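Local structure of concanavalin B (Canavalia ensiformis, 6CAF) at residues T47-Y53 with R292-K296; D62-C66 with K112-C118; S88-I94 with E140-V146; P188-S192 with W236-V240; Y221-I226 with Q272-Y276. The protein may act as a carbohydrate-binding seed protein, being a chitinase-like member of glycosyl hydrolase family 18. All blocks are in the same frame, centred on the assembly; numbering follows the deposited sequence. Where two conformers were deposited one is given.

Contact 1: residues T47-Y53 with R292-K296; sequences TCKTNNY and RQADK
A buried arginine placed between two helices finds acceptors here for NE and NH1. Residues 47-49 are helical, Asn51, with positive phi (69°), is the first residue past the helix to leave helical angles, and the chain runs on in loop conformation to Tyr53; residues 292-296 are helical throughout. The closest backbone approach is Thr47 CA to Arg292 CA, 7.5 Å. Arg292 (chi1 t, chi2 p, chi3 t) extends toward segment 47-53 so that NE donates to Thr47 OG1 at 3.0 Å; that hydroxyl in turn gives its proton to Leu43 O. Such a join belongs to the seam of a (beta/alpha)8 barrel: helix 44-49 follows the first strand, 31-36, helix 292-298 follows the last, 284-290, and those strands pair. Tyr53 (chi1 m) carries the second link of the chain of hydrogen bonds. Tyr53 OH accepts from Arg292 NH1 at 2.9 Å and donates to Asp295 OD2 at 2.5 Å, both partners lying near the ring plane; Asp295 (chi1 t) also takes a hydrogen bond from Ser301 on OD2. Thr50 packs CG2 3.7 Å from Arg292 NH2, while its OG1 donates to Thr47 O (2.8 Å) and accepts from Asn52 N (2.9 Å), the latter bond making an ST turn.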
# COMPACT_ATOMS: atom_id res chain seq x y z
N THR A 47 -9.49 11.77 -6.20
CA THR A 47 -8.75 10.55 -6.43
C THR A 47 -9.72 9.39 -6.64
O THR A 47 -9.64 8.66 -7.63
CB THR A 47 -7.80 10.32 -5.24
OG1 THR A 47 -6.84 11.37 -5.24
CG2 THR A 47 -7.06 9.02 -5.35
N CYS A 48 -10.64 9.21 -5.70
CA CYS A 48 -11.58 8.10 -5.80
C CYS A 48 -12.48 8.21 -7.02
O CYS A 48 -12.76 7.22 -7.70
CB CYS A 48 -12.43 8.05 -4.51
SG CYS A 48 -11.44 7.52 -3.10
N LYS A 49 -12.95 9.42 -7.27
CA LYS A 49 -13.94 9.61 -8.33
C LYS A 49 -13.38 9.46 -9.74
O LYS A 49 -14.16 9.41 -10.69
CB LYS A 49 -14.65 10.96 -8.21
CG LYS A 49 -15.63 10.97 -7.07
CD LYS A 49 -16.40 12.26 -6.93
CE LYS A 49 -17.33 12.18 -5.75
NZ LYS A 49 -18.53 11.45 -6.18
N THR A 50 -12.06 9.36 -9.88
CA THR A 50 -11.52 9.02 -11.18
C THR A 50 -11.97 7.66 -11.69
O THR A 50 -11.96 7.41 -12.89
CB THR A 50 -9.98 8.95 -11.19
OG1 THR A 50 -9.52 7.89 -10.34
CG2 THR A 50 -9.33 10.24 -10.81
N ASN A 51 -12.29 6.78 -10.75
CA ASN A 51 -12.56 5.38 -11.08
C ASN A 51 -11.33 4.62 -11.53
O ASN A 51 -11.46 3.50 -12.02
CB ASN A 51 -13.68 5.23 -12.12
CG ASN A 51 -15.02 5.00 -11.48
OD1 ASN A 51 -15.58 3.91 -11.54
ND2 ASN A 51 -15.53 6.03 -10.85
N ASN A 52 -10.14 5.21 -11.38
CA ASN A 52 -8.93 4.52 -11.80
C ASN A 52 -8.43 3.50 -10.79
O ASN A 52 -7.64 2.64 -11.17
CB ASN A 52 -7.80 5.51 -12.04
CG ASN A 52 -7.97 6.31 -13.32
OD1 ASN A 52 -9.04 6.41 -13.88
ND2 ASN A 52 -6.88 6.87 -13.78
N TYR A 53 -8.89 3.62 -9.55
CA TYR A 53 -8.28 2.93 -8.44
C TYR A 53 -9.27 2.04 -7.70
O TYR A 53 -10.40 2.44 -7.40
CB TYR A 53 -7.72 3.95 -7.45
CG TYR A 53 -6.88 5.03 -8.07
CD1 TYR A 53 -5.67 4.75 -8.69
CD2 TYR A 53 -7.32 6.34 -8.09
CE1 TYR A 53 -4.89 5.73 -9.25
CE2 TYR A 53 -6.54 7.34 -8.63
CZ TYR A 53 -5.33 7.04 -9.21
OH TYR A 53 -4.53 8.05 -9.69
N ARG A 292 -0.13 9.51 -5.98
CA ARG A 292 -1.22 10.13 -6.70
C ARG A 292 -0.73 11.37 -7.47
O ARG A 292 -1.12 11.56 -8.63
CB ARG A 292 -2.34 10.47 -5.74
CG ARG A 292 -3.48 11.26 -6.36
CD ARG A 292 -4.20 10.55 -7.49
NE ARG A 292 -5.33 11.36 -7.88
CZ ARG A 292 -5.80 11.55 -9.11
NH1 ARG A 292 -5.41 10.77 -10.08
NH2 ARG A 292 -6.73 12.48 -9.33
N GLN A 293 0.09 12.20 -6.84
CA GLN A 293 0.62 13.38 -7.52
C GLN A 293 1.29 13.01 -8.83
O GLN A 293 1.05 13.63 -9.88
CB GLN A 293 1.64 14.10 -6.61
CG GLN A 293 2.36 15.27 -7.26
CD GLN A 293 3.46 15.90 -6.45
OE1 GLN A 293 3.74 15.51 -5.32
NE2 GLN A 293 4.09 16.90 -7.04
N ALA A 294 2.17 12.02 -8.78
CA ALA A 294 2.89 11.63 -9.96
C ALA A 294 1.97 11.05 -11.03
O ALA A 294 2.16 11.28 -12.23
CB ALA A 294 4.01 10.67 -9.60
N ASP A 295 0.97 10.30 -10.58
CA ASP A 295 0.00 9.70 -11.51
C ASP A 295 -0.80 10.79 -12.22
O ASP A 295 -1.00 10.74 -13.44
CB ASP A 295 -0.91 8.75 -10.77
CG ASP A 295 -1.68 7.82 -11.66
OD1 ASP A 295 -1.31 7.68 -12.83
OD2 ASP A 295 -2.65 7.21 -11.17
N LYS A 296 -1.19 11.81 -11.47
CA LYS A 296 -1.88 12.95 -12.08
C LYS A 296 -1.02 13.67 -13.11
O LYS A 296 -1.50 14.14 -14.14
CB LYS A 296 -2.23 14.01 -11.00
CG LYS A 296 -3.38 13.69 -10.14
CD LYS A 296 -3.26 14.30 -8.76
CE LYS A 296 -3.06 15.79 -8.82
NZ LYS A 296 -4.30 16.41 -9.37

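Contact 2: residues D62-C66 with K112-C118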
# COMPACT_ATOMS: atom_id res chain seq x y z
N ASP A 62 2.98 7.70 10.60
CA ASP A 62 4.41 7.54 10.60
C ASP A 62 5.12 7.91 11.88
O ASP A 62 6.35 7.93 11.88
CB ASP A 62 5.04 8.29 9.44
CG ASP A 62 4.91 9.76 9.56
OD1 ASP A 62 4.25 10.29 10.48
OD2 ASP A 62 5.48 10.44 8.70
N LYS A 63 4.38 8.11 12.96
CA LYS A 63 4.97 8.45 14.25
C LYS A 63 4.28 7.62 15.32
O LYS A 63 3.19 7.95 15.79
CB LYS A 63 4.89 9.94 14.54
CG LYS A 63 5.99 10.74 13.88
CD LYS A 63 5.74 12.24 13.98
CE LYS A 63 5.36 12.81 12.63
NZ LYS A 63 3.92 12.67 12.30
N PHE A 64 4.91 6.51 15.68
CA PHE A 64 4.38 5.63 16.70
C PHE A 64 5.53 4.81 17.26
O PHE A 64 6.57 4.70 16.62
CB PHE A 64 3.20 4.78 16.20
CG PHE A 64 3.50 3.90 15.03
CD1 PHE A 64 4.07 2.66 15.20
CD2 PHE A 64 3.14 4.28 13.75
CE1 PHE A 64 4.31 1.82 14.14
CE2 PHE A 64 3.38 3.44 12.68
CZ PHE A 64 3.95 2.22 12.88
N GLY A 65 5.32 4.23 18.44
CA GLY A 65 6.37 3.53 19.15
C GLY A 65 6.05 3.53 20.61
O GLY A 65 4.98 3.95 21.02
N CYS A 66 6.98 3.02 21.41
CA CYS A 66 6.69 2.58 22.76
C CYS A 66 5.92 3.55 23.62
O CYS A 66 4.99 3.18 24.38
CB CYS A 66 8.00 2.22 23.53
SG CYS A 66 9.01 0.92 22.77
N LYS A 112 9.38 8.50 5.65
CA LYS A 112 9.73 9.50 6.65
C LYS A 112 9.20 9.11 8.03
O LYS A 112 8.53 8.16 8.18
CB LYS A 112 9.14 10.91 6.28
CG LYS A 112 9.43 11.43 4.89
CD LYS A 112 8.89 12.84 4.73
CE LYS A 112 9.25 13.42 3.37
NZ LYS A 112 8.40 12.83 2.29
N GLY A 113 9.48 9.90 9.03
CA GLY A 113 8.93 9.67 10.36
C GLY A 113 9.83 8.80 11.21
O GLY A 113 10.91 8.38 10.81
N THR A 114 9.33 8.52 12.41
CA THR A 114 10.00 7.71 13.39
C THR A 114 8.96 6.72 13.86
O THR A 114 8.04 7.07 14.63
CB THR A 114 10.45 8.55 14.59
OG1 THR A 114 11.33 9.59 14.14
CG2 THR A 114 11.14 7.68 15.62
N TYR A 115 9.07 5.49 13.37
CA TYR A 115 8.05 4.51 13.67
C TYR A 115 8.66 3.18 14.05
O TYR A 115 9.61 2.71 13.43
CB TYR A 115 7.04 4.39 12.53
CG TYR A 115 7.60 4.12 11.16
CD1 TYR A 115 7.78 2.82 10.70
CD2 TYR A 115 7.91 5.16 10.28
CE1 TYR A 115 8.22 2.56 9.44
CE2 TYR A 115 8.36 4.88 9.01
CZ TYR A 115 8.52 3.59 8.58
OH TYR A 115 8.93 3.29 7.30
N SER A 116 8.04 2.57 15.05
CA SER A 116 8.46 1.30 15.59
C SER A 116 7.29 0.56 16.17
O SER A 116 6.45 1.18 16.82
CB SER A 116 9.50 1.51 16.70
OG SER A 116 9.93 0.26 17.23
N ALA A 117 7.25 -0.75 15.96
CA ALA A 117 6.28 -1.58 16.61
C ALA A 117 6.65 -1.88 18.08
O ALA A 117 5.82 -2.40 18.82
CB ALA A 117 6.08 -2.85 15.83
N CYS A 118 7.89 -1.53 18.45
CA CYS A 118 8.37 -1.44 19.84
C CYS A 118 8.60 -2.76 20.56
O CYS A 118 9.71 -3.04 21.01
CB CYS A 118 7.39 -0.56 20.69
SG CYS A 118 7.66 -0.59 22.49
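Just past the end of a short parallel pairing, a disulfide joins the two segments, Cys66 SG to Cys118 SG at 2.0 Å with chi3 of 106°. Cys118 faces its partner from a backbone of positive phi, at the end of an ST turn in which Ser116 OG accepts from Cys118 N at 3.0 Å. Before the bridge, Lys63 pairs with Thr114 and Phe64 with Tyr115. The firmest link is Ser116 N to Phe64 O at 3.0 Å; Thr114 N to Asp62 O (3.1 Å) and Phe64 N to Thr114 O (3.3 Å) are weak, and CA-H...O contacts, such as Tyr115 CA to Phe64 O at 3.3 Å, supplement them. Gly113 is required, since its backbone angles (phi 91°) would jam a CB against the preceding carbonyl, and that CB would also strike Asp62 O. On the buried face Tyr115 CB sits over the Phe64 ring, 3.9 Å from its centroid, a CH-pi contact backed by Trp164 of helix 164-178, while Tyr115 OH bonds to Gly110 O. Strand 114-115 thus gives barrel strand 55-64 a further parallel partner, besides strands 31-36 and 103-109. With the pairing short and mostly weak, the disulfide is the one covalent tie between these segments.

Contact 3: residues S88-I94 with E140-V146; sequences SFLESQI and EGPLGKV
How a carboxylate can hold a loop is illustrated by Glu91, on helix 91-99, set against the loop that leads from helix 120-135 to barrel strand 150-154. The loop makes a type I turn from Gly141 to Gly144, whose N and O atoms bond to each other in both directions at 2.9 Å. Glu91 (chi1 and chi2 t) extends to put OE1 2.9 Å from Lys145 N, a nearly straight bond; a CB on Gly144 (phi 89°) would collide with that oxygen. Leu143 (chi1 m, chi2 t) brings CD2 to 3.7 Å from Leu90 CD1 and CB to 4.0 Å from Ile94 CD1; Leu143 and Ile94 also touch Ile58 of strand 55-64. Ser88, in a 3-10 segment, packs against the turn, its CA 4.1 Å from Leu143 CA. A water donates to Glu91 OE1 (2.7 Å) and Glu140 OE2 (2.8 Å). With Lys95 in a salt bridge to Glu91 OE2, these donors offset the proximity of two acidic groups, whereas buried Leu143 O has no partner in the model, so its burial goes uncompensated.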
# COMPACT_ATOMS: atom_id res chain seq x y z
N SER A 88 -10.06 14.64 10.59
CA SER A 88 -11.42 14.12 10.67
C SER A 88 -12.33 14.66 9.57
O SER A 88 -13.39 14.08 9.32
CB SER A 88 -12.00 14.38 12.06
OG SER A 88 -12.03 15.76 12.32
N PHE A 89 -11.93 15.75 8.93
CA PHE A 89 -12.71 16.30 7.80
C PHE A 89 -12.80 15.26 6.68
O PHE A 89 -13.71 15.29 5.87
CB PHE A 89 -12.11 17.64 7.27
CG PHE A 89 -11.02 17.48 6.18
CD1 PHE A 89 -11.34 17.41 4.83
CD2 PHE A 89 -9.68 17.47 6.53
CE1 PHE A 89 -10.35 17.30 3.87
CE2 PHE A 89 -8.69 17.34 5.57
CZ PHE A 89 -9.01 17.25 4.25
N LEU A 90 -11.86 14.30 6.67
CA LEU A 90 -11.84 13.30 5.61
C LEU A 90 -12.89 12.21 5.74
O LEU A 90 -13.13 11.47 4.79
CB LEU A 90 -10.45 12.68 5.48
CG LEU A 90 -9.35 13.59 4.96
CD1 LEU A 90 -7.98 13.00 5.23
CD2 LEU A 90 -9.51 13.88 3.48
N GLU A 91 -13.58 12.15 6.88
CA GLU A 91 -14.55 11.09 7.09
C GLU A 91 -15.55 10.96 5.96
O GLU A 91 -15.76 9.86 5.43
CB GLU A 91 -15.29 11.30 8.39
CG GLU A 91 -16.33 10.23 8.72
CD GLU A 91 -17.18 10.54 9.94
OE1 GLU A 91 -16.63 10.96 10.98
OE2 GLU A 91 -18.39 10.29 9.87
N SER A 92 -16.17 12.07 5.58
CA SER A 92 -17.21 11.98 4.55
C SER A 92 -16.62 11.52 3.20
O SER A 92 -17.27 10.77 2.47
CB SER A 92 -17.93 13.33 4.39
OG SER A 92 -17.02 14.31 3.94
N GLN A 93 -15.41 11.95 2.88
CA GLN A 93 -14.77 11.57 1.63
C GLN A 93 -14.41 10.09 1.63
O GLN A 93 -14.57 9.39 0.62
CB GLN A 93 -13.52 12.42 1.34
CG GLN A 93 -13.86 13.86 1.02
CD GLN A 93 -12.65 14.73 0.84
OE1 GLN A 93 -11.81 14.49 -0.04
NE2 GLN A 93 -12.57 15.80 1.64
N ILE A 94 -13.93 9.60 2.78
CA ILE A 94 -13.64 8.19 2.90
C ILE A 94 -14.90 7.36 2.65
O ILE A 94 -14.91 6.38 1.91
CB ILE A 94 -13.06 7.90 4.29
CG1 ILE A 94 -11.65 8.49 4.37
CG2 ILE A 94 -13.05 6.41 4.59
CD1 ILE A 94 -11.10 8.59 5.77
N GLU A 140 -14.46 8.01 17.68
CA GLU A 140 -13.90 9.09 16.86
C GLU A 140 -12.41 8.98 16.93
O GLU A 140 -11.82 9.04 18.01
CB GLU A 140 -14.33 10.45 17.44
CG GLU A 140 -15.82 10.68 17.46
CD GLU A 140 -16.40 11.00 16.11
OE1 GLU A 140 -15.61 11.34 15.22
OE2 GLU A 140 -17.63 10.92 15.93
N GLY A 141 -11.78 8.89 15.77
CA GLY A 141 -10.32 8.84 15.66
C GLY A 141 -9.81 9.94 14.75
O GLY A 141 -10.52 10.88 14.39
N PRO A 142 -8.53 9.82 14.37
CA PRO A 142 -7.93 10.87 13.57
C PRO A 142 -8.64 11.19 12.26
O PRO A 142 -8.62 12.33 11.83
CB PRO A 142 -6.51 10.33 13.35
CG PRO A 142 -6.24 9.54 14.60
CD PRO A 142 -7.54 8.84 14.84
N LEU A 143 -9.24 10.18 11.63
CA LEU A 143 -9.98 10.32 10.38
C LEU A 143 -11.48 10.40 10.59
O LEU A 143 -12.24 10.26 9.66
CB LEU A 143 -9.61 9.19 9.41
CG LEU A 143 -8.18 9.27 8.85
CD1 LEU A 143 -7.82 7.98 8.17
CD2 LEU A 143 -8.04 10.43 7.89
N GLY A 144 -11.89 10.71 11.81
CA GLY A 144 -13.29 10.69 12.15
C GLY A 144 -13.72 9.33 12.63
O GLY A 144 -12.93 8.54 13.16
N LYS A 145 -15.00 9.05 12.46
CA LYS A 145 -15.56 7.77 12.83
C LYS A 145 -15.68 6.96 11.54
O LYS A 145 -16.56 7.21 10.71
CB LYS A 145 -16.91 7.92 13.52
CG LYS A 145 -17.40 6.64 14.13
CD LYS A 145 -18.62 6.88 15.02
CE LYS A 145 -18.21 7.32 16.41
NZ LYS A 145 -19.40 7.40 17.31
N VAL A 146 -14.75 6.04 11.35
CA VAL A 146 -14.62 5.29 10.12
C VAL A 146 -14.36 3.82 10.38
O VAL A 146 -13.92 3.45 11.48
CB VAL A 146 -13.49 5.84 9.21
CG1 VAL A 146 -13.79 7.27 8.74
CG2 VAL A 146 -12.12 5.78 9.88
O HOH W 1 -18.07 11.51 13.22

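Contact 4: residues P188-S192 with W236-V240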
# COMPACT_ATOMS: atom_id res chain seq x y z
N PRO A 188 6.90 -4.60 0.87
CA PRO A 188 8.35 -4.86 0.99
C PRO A 188 9.13 -4.30 -0.19
O PRO A 188 8.56 -4.03 -1.26
CB PRO A 188 8.41 -6.38 1.01
CG PRO A 188 7.27 -6.78 0.13
CD PRO A 188 6.16 -5.80 0.46
N GLY A 189 10.43 -4.21 -0.01
CA GLY A 189 11.32 -3.95 -1.14
C GLY A 189 11.39 -5.15 -2.07
O GLY A 189 10.92 -6.21 -1.75
N CYS A 190 11.99 -4.97 -3.23
CA CYS A 190 11.95 -6.02 -4.22
C CYS A 190 12.95 -7.13 -4.08
O CYS A 190 12.78 -8.15 -4.73
CB CYS A 190 11.93 -5.50 -5.65
SG CYS A 190 13.23 -4.40 -6.14
N LEU A 191 13.94 -7.00 -3.22
CA LEU A 191 14.84 -8.14 -3.01
C LEU A 191 14.38 -8.95 -1.82
O LEU A 191 14.35 -8.46 -0.70
CB LEU A 191 16.27 -7.71 -2.76
CG LEU A 191 17.28 -8.89 -2.70
CD1 LEU A 191 17.15 -9.85 -3.89
CD2 LEU A 191 18.66 -8.32 -2.63
N SER A 192 14.05 -10.11 -2.02
CA SER A 192 13.62 -11.07 -1.03
C SER A 192 14.83 -11.83 -0.50
O SER A 192 15.69 -12.20 -1.28
CB SER A 192 12.65 -12.07 -1.66
OG SER A 192 12.25 -13.05 -0.74
N TRP A 236 9.46 -13.74 -5.44
CA TRP A 236 8.33 -13.39 -4.58
C TRP A 236 7.21 -14.42 -4.69
O TRP A 236 6.54 -14.69 -3.68
CB TRP A 236 7.84 -11.95 -4.88
CG TRP A 236 8.74 -10.98 -4.21
CD1 TRP A 236 9.77 -10.30 -4.76
CD2 TRP A 236 8.74 -10.65 -2.82
NE1 TRP A 236 10.40 -9.55 -3.81
CE2 TRP A 236 9.79 -9.75 -2.60
CE3 TRP A 236 7.94 -11.02 -1.74
CZ2 TRP A 236 10.07 -9.22 -1.36
CZ3 TRP A 236 8.24 -10.51 -0.50
CH2 TRP A 236 9.28 -9.62 -0.32
N THR A 237 6.98 -15.00 -5.87
CA THR A 237 5.95 -16.02 -5.94
C THR A 237 6.30 -17.21 -5.06
O THR A 237 5.41 -17.88 -4.57
CB THR A 237 5.68 -16.52 -7.36
OG1 THR A 237 6.80 -17.21 -7.91
CG2 THR A 237 5.22 -15.39 -8.27
N LYS A 238 7.59 -17.46 -4.87
CA LYS A 238 7.98 -18.58 -3.99
C LYS A 238 7.96 -18.19 -2.51
O LYS A 238 7.73 -19.05 -1.65
CB LYS A 238 9.36 -19.06 -4.32
CG LYS A 238 9.51 -19.46 -5.75
CD LYS A 238 8.40 -20.36 -6.20
CE LYS A 238 8.72 -20.89 -7.58
NZ LYS A 238 7.64 -21.76 -8.12
N SER A 239 8.19 -17.12 -2.20
CA SER A 239 8.37 -16.49 -0.84
C SER A 239 6.90 -16.26 -0.24
O SER A 239 6.74 -16.30 0.98
CB SER A 239 9.14 -15.15 -0.95
OG SER A 239 10.54 -15.26 -0.72
N VAL A 240 5.98 -15.89 -1.00
CA VAL A 240 4.69 -15.49 -0.47
C VAL A 240 3.69 -16.62 -0.61
O VAL A 240 3.36 -17.07 -1.72
CB VAL A 240 4.14 -14.24 -1.19
CG1 VAL A 240 2.71 -13.95 -0.74
CG2 VAL A 240 5.06 -13.06 -0.97
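Hydrogen bonds first: the indole of Trp236 gives its NE1 proton to Cys190 O at 2.9 Å and 163°, an edge-on bond near the ring plane, and Ser192 OG meets Ser239 OG at 2.8 Å, where either hydroxyl may be the donor. One helical turn separates Trp236 from Ser239, so both can address the same loop. Here the (beta/alpha)8 architecture enters, for residues 188-192 lie in the loop after strand 183-186, whereas residues 236-239 are the last of helix 227-239, which follows the next strand, 208-212, and Val240 is the first to leave it. The loop is also tied by disulfide from Cys190 to Cys219, in the loop that precedes this same helix. Contacts with the ring make up the second class. Ser192 CB lies over the face of the Trp236 six-membered ring, 4.1 Å from its centroid, a CH-pi contact, while Gly189 O comes within 3.2 Å of Trp236 CZ2. Apolar packing completes the set: Pro188 CG touches Trp236 CH2 at 3.5 Å, and Ile201 of helix 198-202 together with Val211 of strand 208-212 close in on the indole.

Contact 5: residues Y221-I226 with Q272-Y276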
# COMPACT_ATOMS: atom_id res chain seq x y z
N TYR A 221 12.99 -2.91 -13.18
CA TYR A 221 13.06 -2.77 -14.62
C TYR A 221 14.10 -1.74 -15.04
O TYR A 221 14.26 -0.71 -14.36
CB TYR A 221 11.72 -2.26 -15.11
CG TYR A 221 11.62 -1.94 -16.59
CD1 TYR A 221 11.40 -2.93 -17.54
CD2 TYR A 221 11.74 -0.64 -17.04
CE1 TYR A 221 11.30 -2.64 -18.89
CE2 TYR A 221 11.64 -0.34 -18.39
CZ TYR A 221 11.44 -1.34 -19.31
OH TYR A 221 11.37 -1.04 -20.65
N SER A 222 14.71 -1.96 -16.20
CA SER A 222 15.38 -0.86 -16.92
C SER A 222 15.15 -1.07 -18.39
O SER A 222 14.78 -2.15 -18.82
CB SER A 222 16.87 -0.77 -16.58
OG SER A 222 17.57 -1.93 -16.99
N THR A 223 15.31 0.01 -19.16
CA THR A 223 14.96 -0.04 -20.58
C THR A 223 15.62 -1.23 -21.25
O THR A 223 16.82 -1.40 -21.15
CB THR A 223 15.38 1.25 -21.30
OG1 THR A 223 14.86 2.37 -20.58
CG2 THR A 223 14.84 1.26 -22.71
N GLY A 224 14.81 -2.06 -21.91
CA GLY A 224 15.31 -3.23 -22.63
C GLY A 224 15.76 -4.41 -21.78
O GLY A 224 16.33 -5.38 -22.30
N ASN A 225 15.51 -4.33 -20.47
CA ASN A 225 15.94 -5.40 -19.61
C ASN A 225 14.90 -5.73 -18.56
O ASN A 225 14.77 -5.04 -17.57
CB ASN A 225 17.29 -5.09 -18.97
CG ASN A 225 17.90 -6.31 -18.29
OD1 ASN A 225 17.33 -7.43 -18.32
ND2 ASN A 225 19.07 -6.13 -17.68
N ILE A 226 14.21 -6.83 -18.79
CA ILE A 226 13.20 -7.28 -17.88
C ILE A 226 13.67 -8.44 -17.04
O ILE A 226 12.91 -8.95 -16.23
CB ILE A 226 11.88 -7.66 -18.55
CG1 ILE A 226 12.00 -8.90 -19.43
CG2 ILE A 226 11.33 -6.51 -19.35
CD1 ILE A 226 10.68 -9.61 -19.60
N GLN A 272 5.86 -5.52 -22.41
CA GLN A 272 7.18 -6.10 -22.16
C GLN A 272 7.30 -6.80 -20.83
O GLN A 272 8.18 -7.63 -20.68
CB GLN A 272 8.30 -5.03 -22.17
CG GLN A 272 8.51 -4.27 -23.46
CD GLN A 272 9.60 -3.21 -23.35
OE1 GLN A 272 10.54 -3.31 -22.53
NE2 GLN A 272 9.48 -2.17 -24.16
N VAL A 273 6.49 -6.40 -19.83
CA VAL A 273 6.68 -6.90 -18.48
C VAL A 273 5.56 -7.84 -18.05
O VAL A 273 5.81 -9.03 -17.82
CB VAL A 273 6.83 -5.73 -17.48
CG1 VAL A 273 6.96 -6.25 -16.05
CG2 VAL A 273 8.03 -4.88 -17.86
N LEU A 274 4.33 -7.35 -17.97
CA LEU A 274 3.27 -8.16 -17.44
C LEU A 274 3.09 -9.53 -18.10
O LEU A 274 2.85 -10.52 -17.39
CB LEU A 274 1.95 -7.39 -17.42
CG LEU A 274 1.87 -6.14 -16.53
CD1 LEU A 274 0.50 -5.51 -16.63
CD2 LEU A 274 2.21 -6.44 -15.08
N PRO A 275 3.17 -9.60 -19.44
CA PRO A 275 2.92 -10.91 -20.05
C PRO A 275 3.89 -11.99 -19.63
O PRO A 275 3.61 -13.18 -19.79
CB PRO A 275 3.04 -10.64 -21.56
CG PRO A 275 2.74 -9.17 -21.68
CD PRO A 275 3.36 -8.57 -20.46
N TYR A 276 5.02 -11.56 -19.09
CA TYR A 276 6.13 -12.43 -18.83
C TYR A 276 6.38 -12.69 -17.36
O TYR A 276 7.41 -13.24 -17.00
CB TYR A 276 7.37 -11.87 -19.52
CG TYR A 276 7.21 -11.80 -20.99
CD1 TYR A 276 7.05 -12.93 -21.71
CD2 TYR A 276 7.14 -10.58 -21.66
CE1 TYR A 276 6.89 -12.89 -23.09
CE2 TYR A 276 6.95 -10.52 -23.02
CZ TYR A 276 6.82 -11.70 -23.73
OH TYR A 276 6.64 -11.68 -25.09
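Ile226 and Val273 form the apolar centre, their CG2 atoms 4.0 Å apart across the closest backbone approach of the two segments, 6.6 Å between their CA atoms. Around this pair the packing spreads to two tyrosines. Tyr221, with chi1 t, brings CD1 to 3.9 Å from Val273 CG2, and the same ring is backed by Ile264, Pro265 and Ala268. Ile226 CD1 in turn reaches Tyr276 CB at 4.0 Å and also Gln272 O at 3.4 Å, so the isoleucine fits against segment 272-276, where backbone and side chain both contribute. The principle at work is that neighbouring beta/alpha units of a (beta/alpha)8 barrel can pack through a beta-alpha loop: residues 221-226 lead from strand 208-212 into helix 227-239, while residues 272-276 lie on helix 266-273 of the following unit and the 3-10 segment 274-275 after it. The loop is shaped by a type II turn from Ser222 to Asn225, in which Gly224 takes the positive phi and Asn225 N bonds to Ser222 O at 2.8 Å; Asn225 OD1 then caps the backbone N of Gln227 at the start of the helix. Towards the polar edge, Tyr221 OH lies 3.1 Å from Gln272 OE1, which meets the ring near its plane, and Gly224 N comes no closer than 4.5 Å to that oxygen.

How the contacts relate
From the N terminus, contact 1 opens first and closes last: residues 47-53 wait 238 residues for 292-296, so the other four contacts all nest within its loop, and the first and last beta/alpha units of the barrel are joined. Contacts 2 and 3 cross, since 88-94 lies between 62-66 and 112-118, and 140-146 follows; together they span the region from strand 55-64 to the approach to strand 150-154. Contacts 4 and 5 form a second crossing pair, 221-226 falling between 188-192 and 236-240, in series after the first and binding successive units from strand 183-186 to helix 266-273. Their centres lie about 18 Å apart, whereas the centres of contacts 3 and 5 are about 40 Å apart.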